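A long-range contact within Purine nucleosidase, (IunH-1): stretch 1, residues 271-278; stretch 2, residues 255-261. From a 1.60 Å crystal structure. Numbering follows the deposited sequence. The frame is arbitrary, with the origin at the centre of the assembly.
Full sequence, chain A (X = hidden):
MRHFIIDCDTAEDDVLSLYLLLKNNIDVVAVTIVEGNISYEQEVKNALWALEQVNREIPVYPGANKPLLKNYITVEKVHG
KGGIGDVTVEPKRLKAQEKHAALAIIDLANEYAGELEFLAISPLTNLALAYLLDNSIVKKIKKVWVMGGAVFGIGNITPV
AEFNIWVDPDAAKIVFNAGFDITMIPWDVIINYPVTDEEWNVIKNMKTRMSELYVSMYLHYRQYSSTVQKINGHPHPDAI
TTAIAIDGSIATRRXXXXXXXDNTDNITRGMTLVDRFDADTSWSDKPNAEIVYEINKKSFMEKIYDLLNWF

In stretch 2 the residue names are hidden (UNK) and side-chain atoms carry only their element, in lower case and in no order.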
# COMPACT_ATOMS: atom_id res chain seq x y z
N MET A 271 -5.61 10.65 -5.79
CA MET A 271 -6.99 10.92 -5.42
C MET A 271 -7.09 11.89 -4.26
O MET A 271 -6.23 11.94 -3.37
CB MET A 271 -7.75 9.64 -5.03
CG MET A 271 -8.01 8.70 -6.21
SD MET A 271 -9.15 7.36 -5.86
CE MET A 271 -10.65 8.24 -5.87
N THR A 272 -8.11 12.73 -4.35
CA THR A 272 -8.55 13.60 -3.22
C THR A 272 -9.79 12.94 -2.60
O THR A 272 -10.88 12.93 -3.19
CB THR A 272 -8.88 15.01 -3.71
OG1 THR A 272 -9.82 14.94 -4.79
CG2 THR A 272 -7.62 15.76 -4.19
N LEU A 273 -9.61 12.39 -1.39
CA LEU A 273 -10.64 11.62 -0.67
C LEU A 273 -11.28 12.56 0.36
O LEU A 273 -10.59 13.02 1.25
CB LEU A 273 -9.98 10.42 0.00
CG LEU A 273 -9.14 9.58 -0.98
CD1 LEU A 273 -8.14 8.71 -0.24
CD2 LEU A 273 -10.00 8.81 -2.01
N VAL A 274 -12.58 12.79 0.20
CA VAL A 274 -13.26 13.87 0.94
C VAL A 274 -14.25 13.32 1.98
O VAL A 274 -15.21 12.63 1.63
CB VAL A 274 -13.97 14.81 -0.01
CG1 VAL A 274 -14.66 15.93 0.76
CG2 VAL A 274 -12.98 15.42 -1.04
N ASP A 275 -13.98 13.62 3.26
CA ASP A 275 -14.89 13.31 4.36
C ASP A 275 -15.88 14.46 4.47
O ASP A 275 -15.48 15.61 4.72
CB ASP A 275 -14.07 13.10 5.64
CG ASP A 275 -14.89 12.53 6.80
OD1 ASP A 275 -16.13 12.51 6.72
OD2 ASP A 275 -14.25 12.00 7.75
N ARG A 276 -17.17 14.13 4.31
CA ARG A 276 -18.28 15.08 4.37
C ARG A 276 -18.95 15.06 5.76
O ARG A 276 -19.96 15.77 5.98
CB ARG A 276 -19.33 14.75 3.30
CG ARG A 276 -18.78 14.45 1.89
CD ARG A 276 -19.88 13.90 0.96
NE ARG A 276 -20.39 12.63 1.47
CZ ARG A 276 -19.79 11.45 1.32
NH1 ARG A 276 -18.69 11.34 0.60
NH2 ARG A 276 -20.34 10.39 1.91
N PHE A 277 -18.43 14.23 6.67
CA PHE A 277 -18.96 14.06 8.04
C PHE A 277 -20.38 13.45 8.06
O PHE A 277 -21.13 13.65 9.03
CB PHE A 277 -18.92 15.41 8.81
CG PHE A 277 -17.68 16.25 8.51
CD1 PHE A 277 -16.40 15.75 8.76
CD2 PHE A 277 -17.79 17.52 7.97
CE1 PHE A 277 -15.27 16.51 8.52
CE2 PHE A 277 -16.64 18.28 7.71
CZ PHE A 277 -15.38 17.77 7.99
N ASP A 278 -20.73 12.71 7.01
CA ASP A 278 -22.07 12.11 6.85
C ASP A 278 -22.03 10.58 6.69
O ASP A 278 -23.03 9.97 6.29
CB ASP A 278 -22.79 12.72 5.64
CG ASP A 278 -22.15 12.36 4.31
OD1 ASP A 278 -21.18 11.57 4.27
OD2 ASP A 278 -22.66 12.86 3.27
N UNK A 255 -18.36 24.06 0.58
CA UNK A 255 -18.42 23.25 1.80
C UNK A 255 -17.04 23.13 2.41
O UNK A 255 -16.08 22.86 1.70
o UNK A 255 -21.42 22.28 2.61
c UNK A 255 -21.42 22.10 1.36
c UNK A 255 -18.88 21.82 1.49
o UNK A 255 -22.46 22.23 0.66
c UNK A 255 -20.15 21.70 0.64
N UNK A 256 -16.92 23.28 3.72
CA UNK A 256 -15.65 23.02 4.37
C UNK A 256 -15.61 21.54 4.77
O UNK A 256 -16.46 21.06 5.53
c UNK A 256 -14.93 26.21 6.49
c UNK A 256 -15.49 23.90 5.61
c UNK A 256 -14.58 27.64 6.09
n UNK A 256 -14.27 28.50 7.29
c UNK A 256 -15.28 25.37 5.25
N UNK A 257 -14.61 20.83 4.26
CA UNK A 257 -14.51 19.39 4.44
C UNK A 257 -13.09 18.95 4.75
O UNK A 257 -12.17 19.77 4.70
n UNK A 257 -19.41 17.62 0.18
c UNK A 257 -16.64 18.69 3.31
c UNK A 257 -19.75 17.99 1.41
c UNK A 257 -17.38 18.22 2.11
n UNK A 257 -21.03 18.05 1.74
n UNK A 257 -18.82 18.27 2.33
c UNK A 257 -15.10 18.70 3.19
N UNK A 258 -12.91 17.67 5.09
CA UNK A 258 -11.60 17.11 5.38
C UNK A 258 -11.13 16.30 4.16
O UNK A 258 -11.78 15.30 3.78
c UNK A 258 -7.98 15.66 7.50
c UNK A 258 -9.18 16.28 7.24
c UNK A 258 -11.62 16.23 6.64
c UNK A 258 -10.31 15.55 6.93
c UNK A 258 -10.21 14.16 6.92
c UNK A 258 -9.02 13.54 7.18
c UNK A 258 -7.90 14.28 7.46
N UNK A 259 -10.04 16.76 3.55
CA UNK A 259 -9.49 16.15 2.30
C UNK A 259 -8.21 15.39 2.63
O UNK A 259 -7.29 15.95 3.23
c UNK A 259 -9.16 17.23 1.28
c UNK A 259 -8.60 16.56 -0.01
c UNK A 259 -10.39 18.09 0.94
N UNK A 260 -8.16 14.11 2.22
CA UNK A 260 -6.97 13.28 2.34
C UNK A 260 -6.41 13.08 0.93
O UNK A 260 -7.20 12.84 0.02
c UNK A 260 -6.03 11.04 2.97
c UNK A 260 -7.28 11.93 2.94
c UNK A 260 -7.79 12.11 4.40
N UNK A 261 -5.09 13.26 0.79
CA UNK A 261 -4.42 13.03 -0.51
C UNK A 261 -3.84 11.63 -0.50
O UNK A 261 -3.06 11.26 0.38
c UNK A 261 -3.74 15.48 -0.53
c UNK A 261 -2.62 13.80 -2.09
c UNK A 261 -4.84 15.93 -1.51
c UNK A 261 -3.29 14.03 -0.71
O HOH W 1 -20.06 18.25 4.94

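Position 255 carries three carbons, the third bearing two oxygens, and touches nothing on stretch 1. A carboxylate at the end of a two-methylene arm makes it Glu-255, and its partly exposed setting suits a charged side chain.

At position 256 four carbons run in an unbranched row and end in a nitrogen. The chain is extended and leads away from stretch 1; what this position offers the contact is backbone, its O lying 3.5 Å from CE2 of Phe-277, at the edge of that ring and near its plane. The row of carbons with its terminal nitrogen identifies Lys-256, so its amine ends clear of stretch 1, on an exposed residue that touches a crystal neighbour.

Position 257 has three carbons, a nitrogen, and then a carbon carrying two more nitrogens. Its CB lies 3.7 Å from CG1 of Val-274, and CG of Arg-276 lies over one face of the planar group at its end. This guanidinium makes it Arg-257. Its aliphatic part suits an apolar neighbour, while its NH1 is 3.7 Å from CG of Arg-276. Water 1 extends the reach of the polar end: it accepts from NE of Arg-257 at 2.9 Å and donates to O of Arg-276 at 2.7 Å, linking the two stretches just beyond the last bridge pair, that of Asp-275 with position 258.

Position 258 shows one carbon followed by a ring of six carbons with no further atom. The CB of Asp-275 meets the edge of this ring, near its plane, and CE1 of Phe-277 comes within 4.1 Å of CB of position 258, so it is Phe-258. The flat, apolar side chain thus packs against carbon, while Asp-275 uses OD1 to accept from N of Phe-277 at 2.9 Å.

At position 259 one carbon carries two others, three in all, and the side chain meets that of Val-274, its partner across the sheet: Val-259. It is buried, where a compact hydrocarbon fits, and its CG2 lies 4.2 Å from CG2 of Val-274.

Position 260 has the same three-carbon fork. Its side chain shares the other face of the sheet with Leu-273, the CB of position 260 being 4.3 Å from CB of Leu-273, and it is Val-260; branching at CB is well tolerated in an extended strand.

Position 261 has four carbons, forked at the first, with one arm two carbons long that reaches Thr-272: Ile-261. The longer arm brings CD1 to 3.9 Å from CG2 of Thr-272, filling space in a buried setting.

The contact is an antiparallel pairing of two strands. Leu-273 and Val-260 exchange two hydrogen bonds, each 2.8 Å between the N of one and the O of the other. Asp-275 and Phe-258 form the second such pair: N of Asp-275 gives a 2.8 Å bond to O of Phe-258, but the return bond from N of Phe-258 to O of Asp-275 is weak at 3.3 Å. Between these pairs, Val-274 and Val-259 approach without direct hydrogen bonds, the CA of Val-274 lying 4.6 Å from the CA of Val-259. Side chains alternate between the faces: Thr-272, Val-274, Val-259 and Ile-261 on one, Leu-273, Asp-275, Phe-258 and Val-260 on the other.

Stretch 2 (255-261) EKRFVVI
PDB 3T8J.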